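Local atomic coordinates of SAG family member (Sag19) (Eimeria tenella, PDB entry 6ZZB), a protein that is of unknown biochemical function but serves as a major surface antigen of the parasite, with a structure that relates its family to the CAP proteins. Residues Y123-H132 against C199-F210; Y146-K154 against F221-L232. All coordinates share one frame; numbering follows the deposited sequence.

Contact 1 of 2, residues Y123-H132 against C199-F210; sequences YPGLVIPFPH and CKAGHDVLFCYF. With SO4 (sulfate ion), chain C.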
loop_
_atom_site.group_PDB
_atom_site.type_symbol
_atom_site.label_atom_id
_atom_site.label_comp_id
_atom_site.label_asym_id
_atom_site.label_seq_id
_atom_site.Cartn_x
_atom_site.Cartn_y
_atom_site.Cartn_z
ATOM N N TYR A 123 -3.474 -8.939 1.315
ATOM C CA TYR A 123 -2.255 -8.622 0.531
ATOM C C TYR A 123 -1.593 -7.447 1.221
ATOM O O TYR A 123 -2.139 -6.347 1.177
ATOM C CB TYR A 123 -2.601 -8.311 -0.925
ATOM C CG TYR A 123 -3.262 -9.478 -1.609
ATOM C CD1 TYR A 123 -2.499 -10.529 -2.087
ATOM C CD2 TYR A 123 -4.629 -9.522 -1.812
ATOM C CE1 TYR A 123 -3.079 -11.617 -2.709
ATOM C CE2 TYR A 123 -5.235 -10.604 -2.417
ATOM C CZ TYR A 123 -4.451 -11.635 -2.884
ATOM O OH TYR A 123 -5.052 -12.713 -3.464
ATOM N N PRO A 124 -0.464 -7.648 1.935
ATOM C CA PRO A 124 0.142 -6.554 2.681
ATOM C C PRO A 124 0.769 -5.539 1.741
ATOM O O PRO A 124 1.542 -5.921 0.858
ATOM C CB PRO A 124 1.198 -7.226 3.553
ATOM C CG PRO A 124 1.475 -8.534 2.907
ATOM C CD PRO A 124 0.271 -8.916 2.086
ATOM N N GLY A 125 0.378 -4.297 1.870
ATOM C CA GLY A 125 0.966 -3.213 1.111
ATOM C C GLY A 125 0.140 -1.973 1.234
ATOM O O GLY A 125 -0.805 -1.913 2.049
ATOM N N LEU A 126 0.499 -0.965 0.464
ATOM C CA LEU A 126 -0.278 0.281 0.310
ATOM C C LEU A 126 -1.443 0.026 -0.631
ATOM O O LEU A 126 -1.264 -0.580 -1.695
ATOM C CB LEU A 126 0.639 1.402 -0.173
ATOM C CG LEU A 126 -0.025 2.717 -0.566
ATOM C CD1 LEU A 126 0.930 3.872 -0.295
ATOM C CD2 LEU A 126 -0.486 2.674 -2.024
ATOM N N VAL A 127 -2.621 0.485 -0.228
ATOM C CA VAL A 127 -3.854 0.327 -1.022
ATOM C C VAL A 127 -4.528 1.678 -1.124
ATOM O O VAL A 127 -4.894 2.236 -0.082
ATOM C CB VAL A 127 -4.790 -0.708 -0.392
ATOM C CG1 VAL A 127 -6.058 -0.888 -1.194
ATOM C CG2 VAL A 127 -4.084 -2.020 -0.192
ATOM N N ILE A 128 -4.774 2.169 -2.332
ATOM C CA ILE A 128 -5.528 3.429 -2.524
ATOM C C ILE A 128 -6.540 3.242 -3.640
ATOM O O ILE A 128 -6.170 3.181 -4.814
ATOM C CB ILE A 128 -4.611 4.619 -2.822
ATOM C CG1 ILE A 128 -3.556 4.824 -1.747
ATOM C CG2 ILE A 128 -5.454 5.860 -3.033
ATOM C CD1 ILE A 128 -2.538 5.897 -2.058
ATOM N N PRO A 129 -7.837 3.170 -3.312
ATOM C CA PRO A 129 -8.865 3.237 -4.348
ATOM C C PRO A 129 -8.991 4.669 -4.868
ATOM O O PRO A 129 -8.712 5.609 -4.133
ATOM C CB PRO A 129 -10.139 2.814 -3.621
ATOM C CG PRO A 129 -9.683 2.238 -2.299
ATOM C CD PRO A 129 -8.399 2.973 -1.971
ATOM N N PHE A 130 -9.336 4.807 -6.143
ATOM C CA PHE A 130 -9.583 6.144 -6.744
ATOM C C PHE A 130 -10.686 5.980 -7.771
ATOM O O PHE A 130 -10.886 4.915 -8.328
ATOM C CB PHE A 130 -8.291 6.763 -7.273
ATOM C CG PHE A 130 -7.563 5.969 -8.326
ATOM C CD1 PHE A 130 -6.730 4.915 -7.968
ATOM C CD2 PHE A 130 -7.652 6.303 -9.674
ATOM C CE1 PHE A 130 -6.027 4.198 -8.932
ATOM C CE2 PHE A 130 -6.952 5.597 -10.635
ATOM C CZ PHE A 130 -6.152 4.530 -10.274
ATOM N N PRO A 131 -11.537 7.016 -7.975
ATOM C CA PRO A 131 -12.695 6.851 -8.840
ATOM C C PRO A 131 -12.296 6.525 -10.279
ATOM O O PRO A 131 -11.286 7.002 -10.779
ATOM C CB PRO A 131 -13.410 8.213 -8.798
ATOM C CG PRO A 131 -12.853 8.898 -7.559
ATOM C CD PRO A 131 -11.442 8.373 -7.404
ATOM N N HIS A 132 -13.135 5.729 -10.924
ATOM C CA HIS A 132 -12.922 5.250 -12.310
ATOM C C HIS A 132 -12.812 6.416 -13.289
ATOM O O HIS A 132 -12.170 6.238 -14.312
ATOM C CB HIS A 132 -14.031 4.305 -12.753
ATOM C CG HIS A 132 -15.345 4.984 -12.966
ATOM N ND1 HIS A 132 -16.199 5.294 -11.920
ATOM C CD2 HIS A 132 -15.956 5.398 -14.104
ATOM C CE1 HIS A 132 -17.286 5.882 -12.411
ATOM N NE2 HIS A 132 -17.169 5.913 -13.736
ATOM N N CYS A 199 -11.246 0.481 -15.255
ATOM C CA CYS A 199 -12.586 0.314 -14.634
ATOM C C CYS A 199 -13.582 1.279 -15.293
ATOM O O CYS A 199 -13.291 2.481 -15.448
ATOM C CB CYS A 199 -12.538 0.589 -13.142
ATOM S SG CYS A 199 -11.628 -0.693 -12.233
ATOM N N LYS A 200 -14.749 0.760 -15.643
ATOM C CA LYS A 200 -15.823 1.572 -16.292
ATOM C C LYS A 200 -16.818 2.108 -15.278
ATOM O O LYS A 200 -17.691 2.910 -15.660
ATOM C CB LYS A 200 -16.548 0.713 -17.320
ATOM C CG LYS A 200 -15.678 0.236 -18.449
ATOM C CD LYS A 200 -16.478 -0.555 -19.456
ATOM C CE LYS A 200 -15.637 -1.172 -20.539
ATOM N NZ LYS A 200 -14.960 -0.123 -21.337
ATOM N N ALA A 201 -16.745 1.656 -14.034
ATOM C CA ALA A 201 -17.557 2.083 -12.891
ATOM C C ALA A 201 -16.749 1.752 -11.638
ATOM O O ALA A 201 -15.659 1.152 -11.797
ATOM C CB ALA A 201 -18.872 1.356 -12.879
ATOM N N GLY A 202 -17.270 2.096 -10.476
ATOM C CA GLY A 202 -16.580 1.808 -9.208
ATOM C C GLY A 202 -15.247 2.530 -9.106
ATOM O O GLY A 202 -15.054 3.635 -9.652
ATOM N N HIS A 203 -14.326 1.955 -8.327
ATOM C CA HIS A 203 -13.002 2.555 -8.075
ATOM C C HIS A 203 -11.937 1.654 -8.684
ATOM O O HIS A 203 -11.922 0.446 -8.435
ATOM C CB HIS A 203 -12.770 2.751 -6.576
ATOM C CG HIS A 203 -13.469 3.944 -6.002
ATOM N ND1 HIS A 203 -14.842 4.081 -6.006
ATOM C CD2 HIS A 203 -12.971 5.060 -5.456
ATOM C CE1 HIS A 203 -15.148 5.229 -5.438
ATOM N NE2 HIS A 203 -14.037 5.851 -5.094
ATOM N N ASP A 204 -11.039 2.269 -9.428
ATOM C CA ASP A 204 -9.718 1.663 -9.698
ATOM C C ASP A 204 -8.971 1.538 -8.365
ATOM O O ASP A 204 -9.296 2.210 -7.378
ATOM C CB ASP A 204 -8.934 2.481 -10.715
ATOM C CG ASP A 204 -9.463 2.379 -12.126
ATOM O OD1 ASP A 204 -9.421 1.296 -12.698
ATOM O OD2 ASP A 204 -9.939 3.456 -12.644
ATOM N N VAL A 205 -7.939 0.718 -8.383
ATOM C CA VAL A 205 -7.099 0.481 -7.180
ATOM C C VAL A 205 -5.622 0.639 -7.542
ATOM O O VAL A 205 -5.157 0.002 -8.495
ATOM C CB VAL A 205 -7.342 -0.904 -6.569
ATOM C CG1 VAL A 205 -6.445 -1.185 -5.377
ATOM C CG2 VAL A 205 -8.805 -1.024 -6.137
ATOM N N LEU A 206 -4.900 1.407 -6.738
ATOM C CA LEU A 206 -3.427 1.420 -6.669
ATOM C C LEU A 206 -3.000 0.502 -5.551
ATOM O O LEU A 206 -3.475 0.673 -4.404
ATOM C CB LEU A 206 -2.948 2.843 -6.422
ATOM C CG LEU A 206 -1.466 2.998 -6.078
ATOM C CD1 LEU A 206 -0.577 2.601 -7.235
ATOM C CD2 LEU A 206 -1.182 4.426 -5.680
ATOM N N PHE A 207 -2.091 -0.409 -5.850
ATOM C CA PHE A 207 -1.485 -1.307 -4.855
ATOM C C PHE A 207 0.014 -1.190 -4.963
ATOM O O PHE A 207 0.548 -1.344 -6.067
ATOM C CB PHE A 207 -1.919 -2.745 -5.083
ATOM C CG PHE A 207 -1.341 -3.710 -4.091
ATOM C CD1 PHE A 207 -1.815 -3.695 -2.793
ATOM C CD2 PHE A 207 -0.346 -4.618 -4.431
ATOM C CE1 PHE A 207 -1.291 -4.571 -1.851
ATOM C CE2 PHE A 207 0.193 -5.453 -3.463
ATOM C CZ PHE A 207 -0.297 -5.434 -2.198
ATOM N N CYS A 208 0.687 -0.986 -3.847
ATOM C CA CYS A 208 2.160 -1.043 -3.789
ATOM C C CYS A 208 2.568 -2.118 -2.797
ATOM O O CYS A 208 2.180 -2.057 -1.617
ATOM C CB CYS A 208 2.757 0.283 -3.376
ATOM S SG CYS A 208 2.469 1.684 -4.473
ATOM N N TYR A 209 3.375 -3.060 -3.259
ATOM C CA TYR A 209 3.909 -4.147 -2.437
ATOM C C TYR A 209 5.320 -3.786 -2.005
ATOM O O TYR A 209 6.165 -3.503 -2.869
ATOM C CB TYR A 209 3.930 -5.478 -3.197
ATOM C CG TYR A 209 4.316 -6.609 -2.292
ATOM C CD1 TYR A 209 3.384 -7.132 -1.426
ATOM C CD2 TYR A 209 5.594 -7.129 -2.230
ATOM C CE1 TYR A 209 3.702 -8.105 -0.511
ATOM C CE2 TYR A 209 5.919 -8.138 -1.358
ATOM C CZ TYR A 209 4.962 -8.653 -0.507
ATOM O OH TYR A 209 5.247 -9.662 0.359
ATOM N N PHE A 210 5.555 -3.802 -0.702
ATOM C CA PHE A 210 6.864 -3.508 -0.101
ATOM C C PHE A 210 7.527 -4.813 0.326
ATOM O O PHE A 210 6.901 -5.652 0.950
ATOM C CB PHE A 210 6.691 -2.584 1.100
ATOM C CG PHE A 210 6.125 -1.235 0.740
ATOM C CD1 PHE A 210 4.755 -1.059 0.533
ATOM C CD2 PHE A 210 6.941 -0.125 0.594
ATOM C CE1 PHE A 210 4.233 0.166 0.182
ATOM C CE2 PHE A 210 6.411 1.114 0.261
ATOM C CZ PHE A 210 5.060 1.267 0.054
HETATM S S SO4 C . -18.165 2.617 -5.538
HETATM O O1 SO4 C . -18.065 1.172 -5.524
HETATM O O2 SO4 C . -18.036 3.114 -4.186
HETATM O O3 SO4 C . -19.449 3.003 -6.078
HETATM O O4 SO4 C . -17.118 3.179 -6.360
HETATM O O HOH W 1 4.141 -4.985 1.404
#

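Contact 2 of 2, residues Y146-K154 against F221-L232; sequences YTAGLDHLK and FTAELYNALWGL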
loop_
_atom_site.group_PDB
_atom_site.type_symbol
_atom_site.label_atom_id
_atom_site.label_comp_id
_atom_site.label_asym_id
_atom_site.label_seq_id
_atom_site.Cartn_x
_atom_site.Cartn_y
_atom_site.Cartn_z
ATOM N N TYR A 146 -0.673 9.748 2.914
ATOM C CA TYR A 146 0.355 10.034 3.917
ATOM C C TYR A 146 -0.209 11.041 4.920
ATOM O O TYR A 146 -0.125 10.804 6.147
ATOM C CB TYR A 146 1.622 10.563 3.241
ATOM C CG TYR A 146 2.697 10.905 4.229
ATOM C CD1 TYR A 146 3.603 9.951 4.672
ATOM C CD2 TYR A 146 2.775 12.176 4.760
ATOM C CE1 TYR A 146 4.595 10.265 5.582
ATOM C CE2 TYR A 146 3.754 12.499 5.692
ATOM C CZ TYR A 146 4.655 11.537 6.108
ATOM O OH TYR A 146 5.618 11.872 7.031
ATOM N N THR A 147 -0.756 12.143 4.437
ATOM C CA THR A 147 -1.226 13.220 5.343
ATOM C C THR A 147 -2.342 12.638 6.201
ATOM O O THR A 147 -2.309 12.786 7.456
ATOM C CB THR A 147 -1.672 14.421 4.521
ATOM O OG1 THR A 147 -0.484 14.918 3.898
ATOM C CG2 THR A 147 -2.346 15.477 5.388
ATOM N N ALA A 148 -3.331 12.014 5.597
ATOM C CA ALA A 148 -4.496 11.460 6.314
ATOM C C ALA A 148 -4.026 10.374 7.286
ATOM O O ALA A 148 -4.548 10.297 8.420
ATOM C CB ALA A 148 -5.555 10.965 5.377
ATOM N N GLY A 149 -3.114 9.512 6.878
ATOM C CA GLY A 149 -2.689 8.378 7.710
ATOM C C GLY A 149 -1.845 8.847 8.876
ATOM O O GLY A 149 -2.059 8.318 9.980
ATOM N N LEU A 150 -0.937 9.793 8.664
ATOM C CA LEU A 150 -0.107 10.330 9.768
ATOM C C LEU A 150 -1.028 11.085 10.739
ATOM O O LEU A 150 -0.845 10.931 11.964
ATOM C CB LEU A 150 1.006 11.224 9.239
ATOM C CG LEU A 150 2.034 11.617 10.308
ATOM C CD1 LEU A 150 2.541 10.418 11.091
ATOM C CD2 LEU A 150 3.194 12.363 9.682
ATOM N N ASP A 151 -2.019 11.821 10.243
ATOM C CA ASP A 151 -2.984 12.509 11.147
ATOM C C ASP A 151 -3.695 11.445 11.968
ATOM O O ASP A 151 -3.893 11.622 13.172
ATOM C CB ASP A 151 -3.927 13.375 10.343
ATOM C CG ASP A 151 -3.278 14.641 9.847
ATOM O OD1 ASP A 151 -2.226 15.002 10.355
ATOM O OD2 ASP A 151 -3.894 15.241 8.933
ATOM N N HIS A 152 -4.155 10.365 11.369
ATOM C CA HIS A 152 -4.880 9.306 12.096
ATOM C C HIS A 152 -3.967 8.722 13.170
ATOM O O HIS A 152 -4.444 8.504 14.294
ATOM C CB HIS A 152 -5.368 8.219 11.139
ATOM C CG HIS A 152 -6.389 7.346 11.759
ATOM N ND1 HIS A 152 -7.651 7.802 12.040
ATOM C CD2 HIS A 152 -6.326 6.079 12.189
ATOM C CE1 HIS A 152 -8.351 6.799 12.564
ATOM N NE2 HIS A 152 -7.569 5.741 12.676
ATOM N N LEU A 153 -2.698 8.476 12.876
ATOM C CA LEU A 153 -1.763 7.928 13.884
ATOM C C LEU A 153 -1.574 8.943 15.011
ATOM O O LEU A 153 -1.610 8.559 16.199
ATOM C CB LEU A 153 -0.433 7.604 13.213
ATOM C CG LEU A 153 -0.478 6.338 12.376
ATOM C CD1 LEU A 153 0.793 6.190 11.560
ATOM C CD2 LEU A 153 -0.687 5.123 13.253
ATOM N N LYS A 154 -1.392 10.202 14.679
ATOM C CA LYS A 154 -1.180 11.257 15.706
ATOM C C LYS A 154 -2.413 11.345 16.615
ATOM O O LYS A 154 -2.238 11.671 17.847
ATOM C CB LYS A 154 -0.902 12.580 15.021
ATOM C CG LYS A 154 0.498 12.699 14.438
ATOM C CD LYS A 154 0.678 13.977 13.654
ATOM C CE LYS A 154 2.080 14.120 13.123
ATOM N NZ LYS A 154 2.188 15.354 12.308
ATOM N N PHE A 221 7.162 1.353 14.016
ATOM C CA PHE A 221 8.016 2.542 14.242
ATOM C C PHE A 221 8.844 2.386 15.520
ATOM O O PHE A 221 8.290 2.005 16.546
ATOM C CB PHE A 221 7.159 3.798 14.380
ATOM C CG PHE A 221 6.178 4.007 13.258
ATOM C CD1 PHE A 221 6.598 4.326 11.977
ATOM C CD2 PHE A 221 4.833 3.848 13.489
ATOM C CE1 PHE A 221 5.665 4.499 10.967
ATOM C CE2 PHE A 221 3.909 4.029 12.482
ATOM C CZ PHE A 221 4.331 4.360 11.229
ATOM N N THR A 222 10.105 2.762 15.429
ATOM C CA THR A 222 10.926 3.058 16.628
ATOM C C THR A 222 10.423 4.358 17.248
ATOM O O THR A 222 9.819 5.205 16.535
ATOM C CB THR A 222 12.407 3.187 16.288
ATOM O OG1 THR A 222 12.557 4.320 15.437
ATOM C CG2 THR A 222 12.974 1.927 15.672
ATOM N N ALA A 223 10.688 4.554 18.534
ATOM C CA ALA A 223 10.391 5.836 19.202
ATOM C C ALA A 223 11.101 6.981 18.478
ATOM O O ALA A 223 10.490 8.042 18.348
ATOM C CB ALA A 223 10.766 5.754 20.672
ATOM N N GLU A 224 12.336 6.786 18.012
ATOM C CA GLU A 224 13.150 7.847 17.400
ATOM C C GLU A 224 12.424 8.297 16.130
ATOM O O GLU A 224 12.256 9.503 15.902
ATOM C CB GLU A 224 14.558 7.315 17.127
ATOM C CG GLU A 224 15.493 8.362 16.574
ATOM C CD GLU A 224 16.886 7.841 16.254
ATOM O OE1 GLU A 224 17.052 6.603 16.137
ATOM O OE2 GLU A 224 17.786 8.672 16.112
ATOM N N LEU A 225 12.017 7.330 15.294
ATOM C CA LEU A 225 11.328 7.697 14.036
ATOM C C LEU A 225 9.978 8.359 14.376
ATOM O O LEU A 225 9.662 9.397 13.778
ATOM C CB LEU A 225 11.143 6.463 13.147
ATOM C CG LEU A 225 10.335 6.737 11.880
ATOM C CD1 LEU A 225 10.995 7.812 11.040
ATOM C CD2 LEU A 225 10.145 5.468 11.071
ATOM N N TYR A 226 9.214 7.812 15.319
ATOM C CA TYR A 226 7.871 8.353 15.646
ATOM C C TYR A 226 8.017 9.794 16.152
ATOM O O TYR A 226 7.255 10.664 15.715
ATOM C CB TYR A 226 7.102 7.441 16.596
ATOM C CG TYR A 226 5.607 7.621 16.478
ATOM C CD1 TYR A 226 4.935 7.345 15.294
ATOM C CD2 TYR A 226 4.865 8.106 17.528
ATOM C CE1 TYR A 226 3.563 7.537 15.174
ATOM C CE2 TYR A 226 3.499 8.286 17.439
ATOM C CZ TYR A 226 2.837 8.004 16.255
ATOM O OH TYR A 226 1.487 8.185 16.129
ATOM N N ASN A 227 9.009 10.042 17.009
ATOM C CA ASN A 227 9.280 11.408 17.521
ATOM C C ASN A 227 9.617 12.332 16.353
ATOM O O ASN A 227 9.124 13.471 16.353
ATOM C CB ASN A 227 10.391 11.426 18.573
ATOM C CG ASN A 227 9.985 10.766 19.876
ATOM O OD1 ASN A 227 10.837 10.304 20.636
ATOM N ND2 ASN A 227 8.692 10.697 20.149
ATOM N N ALA A 228 10.391 11.856 15.370
ATOM C CA ALA A 228 10.787 12.678 14.205
ATOM C C ALA A 228 9.554 13.018 13.360
ATOM O O ALA A 228 9.489 14.115 12.806
ATOM C CB ALA A 228 11.852 11.978 13.386
ATOM N N LEU A 229 8.581 12.119 13.261
ATOM C CA LEU A 229 7.366 12.380 12.444
ATOM C C LEU A 229 6.542 13.506 13.064
ATOM O O LEU A 229 5.911 14.251 12.303
ATOM C CB LEU A 229 6.559 11.092 12.300
ATOM C CG LEU A 229 7.243 10.031 11.438
ATOM C CD1 LEU A 229 6.416 8.764 11.420
ATOM C CD2 LEU A 229 7.509 10.528 10.024
ATOM N N TRP A 230 6.569 13.663 14.389
ATOM C CA TRP A 230 5.883 14.797 15.052
ATOM C C TRP A 230 6.624 16.097 14.730
ATOM O O TRP A 230 5.941 17.115 14.473
ATOM C CB TRP A 230 5.796 14.551 16.549
ATOM C CG TRP A 230 4.696 13.625 16.965
ATOM C CD1 TRP A 230 4.816 12.316 17.309
ATOM C CD2 TRP A 230 3.306 13.963 17.152
ATOM N NE1 TRP A 230 3.605 11.805 17.679
ATOM C CE2 TRP A 230 2.661 12.798 17.600
ATOM C CE3 TRP A 230 2.561 15.137 16.981
ATOM C CZ2 TRP A 230 1.304 12.785 17.915
ATOM C CZ3 TRP A 230 1.224 15.121 17.300
ATOM C CH2 TRP A 230 0.618 13.961 17.752
ATOM N N GLY A 231 7.962 16.041 14.722
ATOM C CA GLY A 231 8.848 17.179 14.394
ATOM C C GLY A 231 8.478 17.837 13.071
ATOM O O GLY A 231 8.527 19.074 13.000
ATOM N N LEU A 232 8.101 17.049 12.058
ATOM C CA LEU A 232 7.864 17.533 10.667
ATOM C C LEU A 232 6.749 18.587 10.658
ATOM O O LEU A 232 6.974 19.688 10.142
ATOM C CB LEU A 232 7.503 16.352 9.758
ATOM C CG LEU A 232 8.575 15.277 9.596
ATOM C CD1 LEU A 232 8.104 14.203 8.627
ATOM C CD2 LEU A 232 9.899 15.873 9.133
HETATM O O HOH W 2 0.140 8.465 18.369
#

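Contact 1 of 2, residues Y123-H132 against C199-F210
L126 and C208 begin an antiparallel ladder in which L126-C208, I128-L206 and F130-D204 are hydrogen-bonded pairs, alternating with the non-hydrogen-bonded V127-F207, P129-V205 and P131-H203. The strand axes approach to 4.3 Å with their directions 148° apart. Paired bonds such as I128 N to L206 O (2.9 Å) lock the register, and P129 fits because its position is non-hydrogen-bonded. Beyond the ladder, G202 O takes two donors from one residue, H132 N and H132 ND1 (3.0 Å from ND1), which fixes the imidazole's rotation while A201 CA lies over the ring centre.

Alternation sorts the side chains between two faces. On that of L126, I128, F130 and L206, the L206 CD2 branch touches both L126 CD2 and I128 CD1, while the F210 ring turns its edge to L126 CB. F130 CG stands between its backbone N and carbonyl carbon (chi1 59°), which swings the ring across D204, whose CB lies over one face, 3.5 Å from F130 CZ. D204 OD1 accepts from C199 N (3.2 Å), at the start of the preceding loop, and from the hydroxyl of T196 on the neighbouring strand. On the other face V127 CG2 meets the F207 ring at its edge (3.8 Å to CD1), and F207 CZ reaches back to Y123 CB (3.9 Å). Past the L126-C208 pair, a water donates to P124 O and accepts from F210 N.

Helix 97-105 packs on V205 and F207, whereas helix 175-183 covers L126 and I128, and helix 138-155 covers I128, F130 and L206. C208 and C199 tie the second strand and its preceding loop to C193 and C112 by disulfides. A sheet layered between helices in this way is an alpha-beta-alpha sandwich, consistent with the CAP fold.

Contact 2 of 2, residues Y146-K154 against F221-L232
L153 carries the tightly packed part of this contact, meeting two aromatic rings, F221 just before helix 223-231 and Y226 in its first turn. Its CD1 branch touches F221 CE2 at 3.9 Å, coming from the opposite direction to the ring, while L153 CB lies at the edge of the Y226 ring, 3.5 Å from Y226 OH. Y226 has CG anti to the backbone N (chi1 -155°), which carries its hydroxyl across to the neighbouring helix. There a water, its oxygen 2.6 Å from Y226 OH, bridges to L153 O. Alongside, L150 CD1 meets L229 CD1 at 4.2 Å, and L229 continues onto L184.

The axes of helices 146-154 and 223-231 come no closer than 11.6 Å and run 113° apart. This is a widely spaced helix pair, filled by large side chains, in which the last helix of the modelled chain packs against the flank of helix 138-155; A177 and V180 of helix 175-183 also pack on L153. T222 is the N-cap of the late helix, its OG1 accepting from L225 N.

Toward solvent the packing changes character. The extended chain of K154 slides past the exposed W230 in the opposite direction, with CG over one face of the six-membered ring, 3.6 Å from its centroid in a CH-pi contact. The lysine's NZ travels on toward L229 O without bonding to it. At the other end the buried Y146 makes a looser contact, its OH 3.8 Å from L229 CD2 and from CD1 of the exposed L232.

In the fold
Both contacts join segments 67 residues apart, and they interleave along the chain: strand 126-131 is followed by helix 138-155, and strand 203-211 by helix 223-231. Contact 1 lies about 9 Å, centre to centre, from the middle of the chain; contact 2 lies about 17 Å out, on the opposite side. Contact 1, mostly buried, adds a backbone ladder to its side-chain packing, and its second segment carries two disulfide cysteines. Contact 2 lacks backbone pairing and depends on side chains, running from buried leucines and aromatics to the exposed W230 and L232. Helix 138-155 serves both, since L141 and T145 cover the strand residue I128 before the later turns receive the C-terminal helix.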